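Local structure of esterase YbfF (Escherichia coli, 3BF7) at residues A115-H120 with R214-A219; I127-N132 with R150-E155; Q144-M149 with F161-F166; I191-H196 with Q220-R225. The protein is an esterase of the alpha/beta hydrolase family with a helical cap, and probably hydrolyses ester or thioester bonds in a crevice between its domains. The protein carries 1 engineered substitution. All blocks are in the same frame, centred on the assembly; numbering follows the deposited sequence.

Interaction 1 (A115-H120 with R214-A219); sequences APVDYH and RDDLLA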
# COMPACT_ATOMS: atom_id res chain seq x y z
N ALA A 115 -2.56 8.34 6.60
CA ALA A 115 -3.43 8.61 7.74
C ALA A 115 -4.85 8.28 7.31
O ALA A 115 -5.19 8.36 6.12
CB ALA A 115 -3.34 10.08 8.14
N PRO A 116 -5.71 7.88 8.26
CA PRO A 116 -7.10 7.53 7.95
C PRO A 116 -7.93 8.81 7.82
O PRO A 116 -8.73 9.15 8.70
CB PRO A 116 -7.51 6.67 9.15
CG PRO A 116 -6.75 7.29 10.27
CD PRO A 116 -5.38 7.55 9.66
N VAL A 117 -7.70 9.51 6.72
CA VAL A 117 -8.38 10.76 6.44
C VAL A 117 -8.62 10.96 4.96
O VAL A 117 -7.95 10.35 4.12
CB VAL A 117 -7.52 11.97 6.92
CG1 VAL A 117 -7.26 11.88 8.41
CG2 VAL A 117 -6.20 12.01 6.14
N ASP A 118 -9.60 11.81 4.64
CA ASP A 118 -9.90 12.17 3.26
C ASP A 118 -8.99 13.39 3.06
O ASP A 118 -9.18 14.42 3.70
CB ASP A 118 -11.36 12.59 3.14
CG ASP A 118 -11.76 12.94 1.71
OD1 ASP A 118 -10.87 13.25 0.89
OD2 ASP A 118 -12.97 12.92 1.42
N TYR A 119 -8.01 13.28 2.17
CA TYR A 119 -7.09 14.39 1.95
C TYR A 119 -7.69 15.57 1.19
O TYR A 119 -7.13 16.66 1.20
CB TYR A 119 -5.82 13.89 1.26
CG TYR A 119 -4.97 13.01 2.16
CD1 TYR A 119 -4.17 13.57 3.16
CD2 TYR A 119 -4.98 11.62 2.02
CE1 TYR A 119 -3.39 12.76 3.99
CE2 TYR A 119 -4.20 10.81 2.85
CZ TYR A 119 -3.41 11.38 3.83
OH TYR A 119 -2.64 10.57 4.62
N HIS A 120 -8.83 15.34 0.54
CA HIS A 120 -9.53 16.41 -0.17
C HIS A 120 -8.68 17.22 -1.14
O HIS A 120 -8.80 18.45 -1.20
CB HIS A 120 -10.18 17.38 0.83
CG HIS A 120 -11.33 16.79 1.59
ND1 HIS A 120 -12.49 16.38 0.97
CD2 HIS A 120 -11.50 16.57 2.91
CE1 HIS A 120 -13.34 15.94 1.89
NE2 HIS A 120 -12.76 16.04 3.07
N ARG A 214 -3.71 14.32 12.90
CA ARG A 214 -3.53 13.59 14.15
C ARG A 214 -4.79 13.32 14.97
O ARG A 214 -4.96 12.21 15.48
CB ARG A 214 -2.49 14.30 15.02
CG ARG A 214 -2.02 13.49 16.21
CD ARG A 214 -0.67 13.99 16.70
NE ARG A 214 -0.20 13.25 17.86
CZ ARG A 214 -0.71 13.36 19.08
NH1 ARG A 214 -1.72 14.19 19.30
NH2 ARG A 214 -0.22 12.64 20.08
N ASP A 215 -5.67 14.30 15.11
CA ASP A 215 -6.89 14.09 15.88
C ASP A 215 -7.71 12.95 15.29
O ASP A 215 -8.15 12.05 16.01
CB ASP A 215 -7.75 15.36 15.94
CG ASP A 215 -7.11 16.46 16.76
OD1 ASP A 215 -6.35 16.15 17.70
OD2 ASP A 215 -7.39 17.65 16.48
N ASP A 216 -7.91 12.98 13.98
CA ASP A 216 -8.67 11.93 13.30
C ASP A 216 -7.95 10.59 13.37
O ASP A 216 -8.59 9.55 13.50
CB ASP A 216 -8.90 12.30 11.84
CG ASP A 216 -9.98 13.35 11.66
OD1 ASP A 216 -10.22 13.76 10.50
OD2 ASP A 216 -10.60 13.76 12.66
N LEU A 217 -6.63 10.61 13.28
CA LEU A 217 -5.87 9.38 13.35
C LEU A 217 -6.08 8.70 14.70
O LEU A 217 -6.37 7.51 14.77
CB LEU A 217 -4.38 9.67 13.10
CG LEU A 217 -3.47 8.45 12.90
CD1 LEU A 217 -2.24 8.85 12.09
CD2 LEU A 217 -3.08 7.88 14.25
N LEU A 218 -5.94 9.47 15.78
CA LEU A 218 -6.12 8.92 17.13
C LEU A 218 -7.55 8.53 17.44
O LEU A 218 -7.79 7.63 18.25
CB LEU A 218 -5.61 9.93 18.17
CG LEU A 218 -4.11 10.21 18.11
CD1 LEU A 218 -3.76 11.30 19.10
CD2 LEU A 218 -3.33 8.94 18.41
N ALA A 219 -8.52 9.18 16.82
CA ALA A 219 -9.92 8.85 17.06
C ALA A 219 -10.23 7.45 16.53
O ALA A 219 -11.11 6.76 17.05
CB ALA A 219 -10.83 9.88 16.40
O HOH W 1 -10.81 11.02 9.05

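Interaction 2 (I127-N132 with R150-E155); sequences IFAAIN and RQHLNE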
# COMPACT_ATOMS: atom_id res chain seq x y z
N ILE A 127 0.62 12.73 -13.03
CA ILE A 127 0.94 11.32 -13.18
C ILE A 127 -0.06 10.70 -14.17
O ILE A 127 0.33 9.95 -15.07
CB ILE A 127 0.92 10.60 -11.81
CG1 ILE A 127 2.19 10.94 -11.03
CG2 ILE A 127 0.79 9.09 -12.00
CD1 ILE A 127 2.19 10.47 -9.60
N PHE A 128 -1.35 11.01 -14.01
CA PHE A 128 -2.35 10.49 -14.94
C PHE A 128 -2.06 11.00 -16.36
O PHE A 128 -2.22 10.26 -17.33
CB PHE A 128 -3.76 10.94 -14.52
CG PHE A 128 -4.44 10.01 -13.54
CD1 PHE A 128 -4.89 8.75 -13.94
CD2 PHE A 128 -4.65 10.41 -12.23
CE1 PHE A 128 -5.56 7.91 -13.05
CE2 PHE A 128 -5.32 9.57 -11.32
CZ PHE A 128 -5.78 8.33 -11.74
N ALA A 129 -1.65 12.26 -16.47
CA ALA A 129 -1.33 12.84 -17.77
C ALA A 129 -0.16 12.10 -18.42
O ALA A 129 -0.17 11.83 -19.62
CB ALA A 129 -1.00 14.32 -17.62
N ALA A 130 0.84 11.77 -17.62
CA ALA A 130 2.02 11.06 -18.11
C ALA A 130 1.63 9.65 -18.57
O ALA A 130 2.08 9.18 -19.61
CB ALA A 130 3.07 10.98 -17.01
N ILE A 131 0.81 8.99 -17.76
CA ILE A 131 0.34 7.64 -18.08
C ILE A 131 -0.43 7.65 -19.40
O ILE A 131 -0.21 6.80 -20.27
CB ILE A 131 -0.56 7.11 -16.93
CG1 ILE A 131 0.31 6.79 -15.71
CG2 ILE A 131 -1.35 5.89 -17.39
CD1 ILE A 131 -0.47 6.49 -14.46
N ASN A 132 -1.33 8.61 -19.55
CA ASN A 132 -2.12 8.71 -20.77
C ASN A 132 -1.27 9.06 -21.99
O ASN A 132 -1.52 8.56 -23.09
CB ASN A 132 -3.24 9.74 -20.59
CG ASN A 132 -4.13 9.85 -21.81
OD1 ASN A 132 -3.84 10.58 -22.76
ND2 ASN A 132 -5.23 9.10 -21.80
N ARG A 150 9.07 11.74 -18.60
CA ARG A 150 9.95 12.79 -18.10
C ARG A 150 9.50 14.16 -18.61
O ARG A 150 9.97 15.18 -18.12
CB ARG A 150 11.40 12.53 -18.51
CG ARG A 150 11.99 11.26 -17.92
CD ARG A 150 13.51 11.25 -18.02
NE ARG A 150 14.07 10.01 -17.49
CZ ARG A 150 14.21 8.90 -18.20
NH1 ARG A 150 13.85 8.86 -19.47
NH2 ARG A 150 14.71 7.81 -17.62
N GLN A 151 8.60 14.16 -19.58
CA GLN A 151 8.09 15.41 -20.14
C GLN A 151 6.94 15.93 -19.27
O GLN A 151 6.48 17.06 -19.45
CB GLN A 151 7.59 15.18 -21.57
CG GLN A 151 8.62 14.55 -22.49
CD GLN A 151 8.10 14.30 -23.89
OE1 GLN A 151 8.80 13.73 -24.73
NE2 GLN A 151 6.87 14.73 -24.16
N HIS A 152 6.50 15.09 -18.34
CA HIS A 152 5.40 15.44 -17.43
C HIS A 152 5.83 15.46 -15.97
O HIS A 152 5.31 16.24 -15.18
CB HIS A 152 4.26 14.43 -17.56
CG HIS A 152 3.53 14.49 -18.86
ND1 HIS A 152 4.01 13.94 -20.02
CD2 HIS A 152 2.33 15.05 -19.17
CE1 HIS A 152 3.15 14.16 -21.00
NE2 HIS A 152 2.12 14.83 -20.51
N LEU A 153 6.77 14.58 -15.63
CA LEU A 153 7.23 14.44 -14.26
C LEU A 153 8.74 14.65 -14.15
O LEU A 153 9.48 14.31 -15.06
CB LEU A 153 6.89 13.04 -13.75
CG LEU A 153 5.44 12.58 -13.95
CD1 LEU A 153 5.34 11.08 -13.67
CD2 LEU A 153 4.51 13.37 -13.04
N ASN A 154 9.18 15.21 -13.03
CA ASN A 154 10.60 15.43 -12.83
C ASN A 154 11.19 14.63 -11.68
O ASN A 154 12.34 14.83 -11.29
CB ASN A 154 10.89 16.92 -12.65
CG ASN A 154 10.72 17.70 -13.95
OD1 ASN A 154 9.61 18.00 -14.37
ND2 ASN A 154 11.84 18.00 -14.60
N GLU A 155 10.39 13.71 -11.15
CA GLU A 155 10.84 12.83 -10.07
C GLU A 155 11.13 11.47 -10.70
O GLU A 155 10.21 10.68 -10.93
CB GLU A 155 9.75 12.70 -9.00
CG GLU A 155 9.78 13.78 -7.92
CD GLU A 155 9.47 15.17 -8.43
OE1 GLU A 155 9.48 16.12 -7.62
OE2 GLU A 155 9.22 15.33 -9.65

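Interaction 3 (Q144-M149 with F161-F166); sequences QAAAIM and FLLKSF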
# COMPACT_ATOMS: atom_id res chain seq x y z
N GLN A 144 11.37 3.79 -23.72
CA GLN A 144 10.61 4.71 -24.56
C GLN A 144 9.55 5.42 -23.72
O GLN A 144 9.31 6.62 -23.88
CB GLN A 144 9.93 3.94 -25.70
CG GLN A 144 10.90 3.19 -26.60
CD GLN A 144 10.19 2.43 -27.70
OE1 GLN A 144 9.28 1.64 -27.45
NE2 GLN A 144 10.61 2.65 -28.94
N ALA A 145 8.91 4.67 -22.83
CA ALA A 145 7.87 5.22 -21.97
C ALA A 145 8.47 6.27 -21.03
O ALA A 145 7.88 7.33 -20.81
CB ALA A 145 7.21 4.11 -21.17
N ALA A 146 9.64 5.96 -20.48
CA ALA A 146 10.30 6.88 -19.56
C ALA A 146 10.57 8.23 -20.20
O ALA A 146 10.38 9.27 -19.57
CB ALA A 146 11.61 6.27 -19.07
N ALA A 147 11.00 8.22 -21.46
CA ALA A 147 11.29 9.45 -22.18
C ALA A 147 10.06 10.36 -22.23
O ALA A 147 10.17 11.58 -22.09
CB ALA A 147 11.77 9.13 -23.60
N ILE A 148 8.90 9.76 -22.45
CA ILE A 148 7.65 10.51 -22.51
C ILE A 148 7.24 11.02 -21.14
O ILE A 148 6.85 12.18 -20.99
CB ILE A 148 6.51 9.64 -23.08
CG1 ILE A 148 6.83 9.27 -24.53
CG2 ILE A 148 5.19 10.38 -22.99
CD1 ILE A 148 5.83 8.33 -25.14
N MET A 149 7.35 10.16 -20.14
CA MET A 149 6.97 10.53 -18.78
C MET A 149 7.81 11.66 -18.20
O MET A 149 7.31 12.45 -17.40
CB MET A 149 7.02 9.30 -17.89
CG MET A 149 6.07 8.22 -18.36
SD MET A 149 6.02 6.79 -17.29
CE MET A 149 4.82 7.32 -16.07
N PHE A 161 9.00 3.86 -10.57
CA PHE A 161 8.02 3.12 -9.80
C PHE A 161 6.83 2.79 -10.70
O PHE A 161 6.38 1.65 -10.77
CB PHE A 161 7.57 3.96 -8.60
CG PHE A 161 6.23 3.57 -8.04
CD1 PHE A 161 6.04 2.33 -7.43
CD2 PHE A 161 5.15 4.44 -8.14
CE1 PHE A 161 4.79 1.97 -6.92
CE2 PHE A 161 3.90 4.09 -7.64
CZ PHE A 161 3.72 2.86 -7.03
N LEU A 162 6.32 3.80 -11.39
CA LEU A 162 5.19 3.61 -12.28
C LEU A 162 5.51 2.62 -13.39
O LEU A 162 4.68 1.77 -13.74
CB LEU A 162 4.77 4.95 -12.90
CG LEU A 162 4.22 5.99 -11.91
CD1 LEU A 162 4.06 7.32 -12.61
CD2 LEU A 162 2.90 5.51 -11.33
N LEU A 163 6.71 2.72 -13.95
CA LEU A 163 7.12 1.84 -15.03
C LEU A 163 7.19 0.36 -14.66
O LEU A 163 7.21 -0.50 -15.54
CB LEU A 163 8.46 2.31 -15.62
CG LEU A 163 8.35 3.62 -16.42
CD1 LEU A 163 9.73 4.08 -16.84
CD2 LEU A 163 7.46 3.40 -17.64
N LYS A 164 7.22 0.06 -13.36
CA LYS A 164 7.24 -1.34 -12.94
C LYS A 164 5.95 -1.98 -13.43
O LYS A 164 5.87 -3.19 -13.60
CB LYS A 164 7.32 -1.44 -11.41
CG LYS A 164 8.64 -0.96 -10.81
CD LYS A 164 9.79 -1.86 -11.22
CE LYS A 164 11.07 -1.47 -10.50
NZ LYS A 164 12.17 -2.43 -10.78
N SER A 165 4.93 -1.15 -13.65
CA SER A 165 3.63 -1.62 -14.12
C SER A 165 3.43 -1.46 -15.62
O SER A 165 2.32 -1.63 -16.12
CB SER A 165 2.51 -0.90 -13.37
OG SER A 165 2.43 -1.34 -12.02
N PHE A 166 4.50 -1.13 -16.34
CA PHE A 166 4.41 -0.99 -17.79
C PHE A 166 5.02 -2.25 -18.38
O PHE A 166 6.23 -2.44 -18.33
CB PHE A 166 5.18 0.25 -18.27
CG PHE A 166 4.92 0.60 -19.71
CD1 PHE A 166 3.65 1.00 -20.12
CD2 PHE A 166 5.93 0.52 -20.66
CE1 PHE A 166 3.39 1.31 -21.46
CE2 PHE A 166 5.69 0.83 -22.00
CZ PHE A 166 4.42 1.22 -22.40

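Interaction 4 (I191-H196 with Q220-R225); sequences IPAWDH and QFPQAR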
# COMPACT_ATOMS: atom_id res chain seq x y z
N ILE A 191 -13.87 5.13 10.47
CA ILE A 191 -14.12 3.84 11.08
C ILE A 191 -14.15 3.92 12.60
O ILE A 191 -13.69 4.90 13.18
CB ILE A 191 -13.03 2.82 10.69
CG1 ILE A 191 -11.66 3.29 11.21
CG2 ILE A 191 -12.99 2.65 9.18
CD1 ILE A 191 -10.54 2.28 10.98
N PRO A 192 -14.72 2.89 13.26
CA PRO A 192 -14.78 2.88 14.72
C PRO A 192 -13.36 2.69 15.25
O PRO A 192 -12.48 2.21 14.53
CB PRO A 192 -15.66 1.68 15.03
CG PRO A 192 -16.52 1.56 13.81
CD PRO A 192 -15.54 1.81 12.70
N ALA A 193 -13.13 3.06 16.50
CA ALA A 193 -11.81 2.92 17.09
C ALA A 193 -11.38 1.46 17.15
O ALA A 193 -12.18 0.56 17.44
CB ALA A 193 -11.81 3.51 18.49
N TRP A 194 -10.10 1.22 16.86
CA TRP A 194 -9.52 -0.11 16.93
C TRP A 194 -8.62 -0.03 18.16
O TRP A 194 -7.55 0.60 18.13
CB TRP A 194 -8.70 -0.42 15.67
CG TRP A 194 -8.27 -1.85 15.56
CD1 TRP A 194 -9.07 -2.96 15.52
CD2 TRP A 194 -6.93 -2.33 15.41
NE1 TRP A 194 -8.32 -4.09 15.35
CE2 TRP A 194 -6.99 -3.74 15.28
CE3 TRP A 194 -5.67 -1.71 15.38
CZ2 TRP A 194 -5.85 -4.53 15.11
CZ3 TRP A 194 -4.54 -2.50 15.21
CH2 TRP A 194 -4.64 -3.89 15.08
N ASP A 195 -9.06 -0.64 19.26
CA ASP A 195 -8.33 -0.59 20.52
C ASP A 195 -7.18 -1.58 20.65
O ASP A 195 -7.17 -2.43 21.54
CB ASP A 195 -9.31 -0.77 21.69
CG ASP A 195 -10.28 0.38 21.82
OD1 ASP A 195 -9.83 1.54 21.86
OD2 ASP A 195 -11.51 0.14 21.88
N HIS A 196 -6.22 -1.45 19.74
CA HIS A 196 -5.03 -2.30 19.73
C HIS A 196 -3.85 -1.49 19.22
O HIS A 196 -4.03 -0.55 18.43
CB HIS A 196 -5.24 -3.50 18.79
CG HIS A 196 -6.39 -4.37 19.17
ND1 HIS A 196 -7.66 -4.20 18.66
CD2 HIS A 196 -6.47 -5.41 20.04
CE1 HIS A 196 -8.47 -5.10 19.19
NE2 HIS A 196 -7.77 -5.85 20.03
N GLN A 220 -9.50 7.04 15.50
CA GLN A 220 -9.70 5.73 14.90
C GLN A 220 -8.69 4.69 15.36
O GLN A 220 -8.99 3.50 15.40
CB GLN A 220 -9.69 5.88 13.37
CG GLN A 220 -10.84 6.77 12.90
CD GLN A 220 -10.69 7.22 11.47
OE1 GLN A 220 -11.29 6.65 10.55
NE2 GLN A 220 -9.88 8.25 11.26
N PHE A 221 -7.50 5.16 15.73
CA PHE A 221 -6.43 4.29 16.23
C PHE A 221 -5.90 4.92 17.51
O PHE A 221 -4.82 5.51 17.55
CB PHE A 221 -5.34 4.15 15.17
CG PHE A 221 -5.78 3.34 14.00
CD1 PHE A 221 -5.77 1.95 14.06
CD2 PHE A 221 -6.35 3.96 12.89
CE1 PHE A 221 -6.33 1.19 13.03
CE2 PHE A 221 -6.90 3.20 11.86
CZ PHE A 221 -6.90 1.82 11.93
N PRO A 222 -6.68 4.79 18.60
CA PRO A 222 -6.29 5.36 19.89
C PRO A 222 -4.89 4.97 20.37
O PRO A 222 -4.20 5.79 20.98
CB PRO A 222 -7.40 4.89 20.84
CG PRO A 222 -7.94 3.66 20.17
CD PRO A 222 -7.93 4.03 18.71
N GLN A 223 -4.48 3.74 20.08
CA GLN A 223 -3.17 3.26 20.50
C GLN A 223 -2.14 3.31 19.37
O GLN A 223 -1.21 2.50 19.32
CB GLN A 223 -3.28 1.84 21.06
CG GLN A 223 -4.12 1.76 22.32
CD GLN A 223 -4.28 0.34 22.83
OE1 GLN A 223 -5.39 -0.09 23.13
NE2 GLN A 223 -3.18 -0.38 22.95
N ALA A 224 -2.29 4.29 18.49
CA ALA A 224 -1.36 4.47 17.39
C ALA A 224 0.01 4.88 17.93
O ALA A 224 0.10 5.65 18.89
CB ALA A 224 -1.87 5.54 16.44
N ARG A 225 1.05 4.34 17.31
CA ARG A 225 2.43 4.67 17.66
C ARG A 225 3.04 5.15 16.35
O ARG A 225 2.94 4.47 15.33
CB ARG A 225 3.17 3.42 18.16
CG ARG A 225 2.51 2.75 19.35
CD ARG A 225 3.21 1.44 19.70
NE ARG A 225 2.56 0.77 20.82
CZ ARG A 225 2.94 -0.41 21.31
NH1 ARG A 225 3.97 -1.05 20.78
NH2 ARG A 225 2.28 -0.94 22.33
O HOH W 2 -5.10 1.93 17.89

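Interaction 1 (A115-H120 with R214-A219)
This is a buried, mainly apolar loop-on-helix contact with one water bridge beside the D216 carboxylate: the loop that leaves strand 106-112 lies against the side of helix 214-220. No direct hydrogen bond joins the two segments, and 174 Å² is buried between them. The centre is P116, whose ring points at the helix and crosses the L217 side chain obliquely. Its CG rests 3.8 Å from L217 CA, while P116 CD lies 3.9 Å from L217 CG. L217 holds CG anti to its backbone N (chi1 -170°), and this carries CD1 to within 4.3 Å of A115 CB. V117 adds one branch: CG1, anti to its own carbonyl carbon, meets D216 CB at 3.8 Å, the two side chains crossing at about a right angle. In the alpha/beta hydrolase fold this places the loop following one central strand on a helix that precedes the edge strand 224-226. A water donates to P116 O at 2.8 Å and to D216 OD1 at 3.2 Å, linking the inverse gamma turn centred on P116 to the acidic side chain. Further along the loop, Y119 turns back so that its OH takes the A115 N-H at 3.0 Å, and the same hydroxyl is hydrogen-bonded to Y208 O. Y119 itself sits within an Asx turn, in which H120 N meets D118 OD1 from 36° above the carboxylate plane.

Interaction 2 (I127-N132 with R150-E155)
Both H152 and L153 set CG anti to the carbonyl carbon (chi1 -69° and -50°), and from neighbouring positions in the loop they reach helix 125-136 together. The contact belongs to the helical cap of this alpha/beta hydrolase, where the connection between helices 142-149 and 156-163 packs on a helix earlier in the chain. H152 lays one ring face over the helix backbone. A130 CA stands 4.0 Å from the ring centroid and 18° off the ring normal, which meets the geometry of a CH-pi contact, and A129 O lies over the same face toward the rim. Alongside, A129 CB approaches H152 CD2 at 3.7 Å, and A130 CB approaches H152 CB at the same 3.7 Å. A weak hydrogen bond from H152 ND1 to I148 O ties the ring back to the preceding helix. An alanine here would remove the imidazole and would probably loosen the loop from the helix, because the CH-pi contact and the link to I148 would both go. L153 adds aliphatic packing: its CD1 lies 4.0 Å from A130 CB, and its side chain crosses that of I127 at about a right angle, with L153 CD2 3.9 Å from I127 CG1.

Interaction 3 (Q144-M149 with F161-F166)
L163 spreads its two methyls over the side of helix 142-149, one on each of two consecutive alanines. CD1 sits 3.6 Å from A146 CB, and L163 CD2 lies equally close, 3.6 Å, to A145 CB. M149, one helical turn beyond A145, comes tip to tip with the same leucine, its SD 3.7 Å from L163 CD2. A bend at chi3 (84°) then turns the M149 methyl off the line of the chain, so that CE reaches L162 CD1 at 3.5 Å. Helix 142-149 offers two alanines and the long M149 to the leucines of helix 156-163, within the helical cap of this alpha/beta hydrolase. An alanine in place of L163 would lose both methyls and would probably leave A145, A146 and the M149 sulfur without their shared partner. A type I beta turn from L163 to F166 brings the phenyl ring back to the same helix. With CG anti to the backbone N (chi1 -169°), F166 places a ring face under A145 CB, which lies 4.1 Å from the centroid and 27° off the normal, a CH-pi contact. Helix 125-136 also borders this core, where V134 touches both M149 and F166.

Interaction 4 (I191-H196 with Q220-R225)
Two hydrogen bonds, both accepted by Q220, fix the start of the contact. I191 N donates to Q220 OE1 at 3.0 Å, nearly straight at 165° and in the carbonyl plane on a lone pair; the same oxygen also accepts from W188 NE1, so two N-H groups grip it. Q220 NE2 is engaged as well, by D216 O and P116 O, and with both ends of the amide held its rotation is fixed. The second bond runs from W194 N to the backbone Q220 O at 2.9 Å, the donor lying 30° above the carbonyl plane, and A193 CA adds a C-H contact to that oxygen. One water extends the polar link along the chain: it donates to W194 O and H196 O and accepts from Q223 N. The touching parts run only 10° apart, as the connection into strand 198-201 passes beside the one into strand 224-226, two neighbouring parallel strands at the end of the alpha/beta hydrolase sheet. Apolar contacts fill the inner side. F221, with CG anti to the carbonyl carbon, is met at its ring edge by W194, whose CE3 lies 3.8 Å from F221 CE1. I191 CD1 reaches F221 CZ at 3.8 Å, and helix 90-101 touches all three side chains. On the outer side, the P222 ring packs its CD 3.9 Å from A193 CB. A polar-to-apolar contact lies beside it: D195 OD1 comes 3.3 Å from P222 CG, the two side chains crossing at about a right angle.

How the interactions relate
From the N terminus, interaction 1 opens first, just after strand 106-112, and closes at helix 214-220, enclosing the cap helices. Interactions 2 and 3 nest inside that loop and cross each other, since 144-149 precedes 150-155 and 161-166 follows it. With centres 9 Å apart, they touch through I127 and L162 and join helices 125-136, 142-149 and 156-163 into one cluster. Interaction 4 opens at 191-196, before interaction 1 has closed, and ends at strand 224-226, so these two cross. Their centres lie 11 Å apart, linked from P116 to Q220. Interactions 2 and 4 lie on opposite sides of the chain's centre, about 37 Å apart between centres.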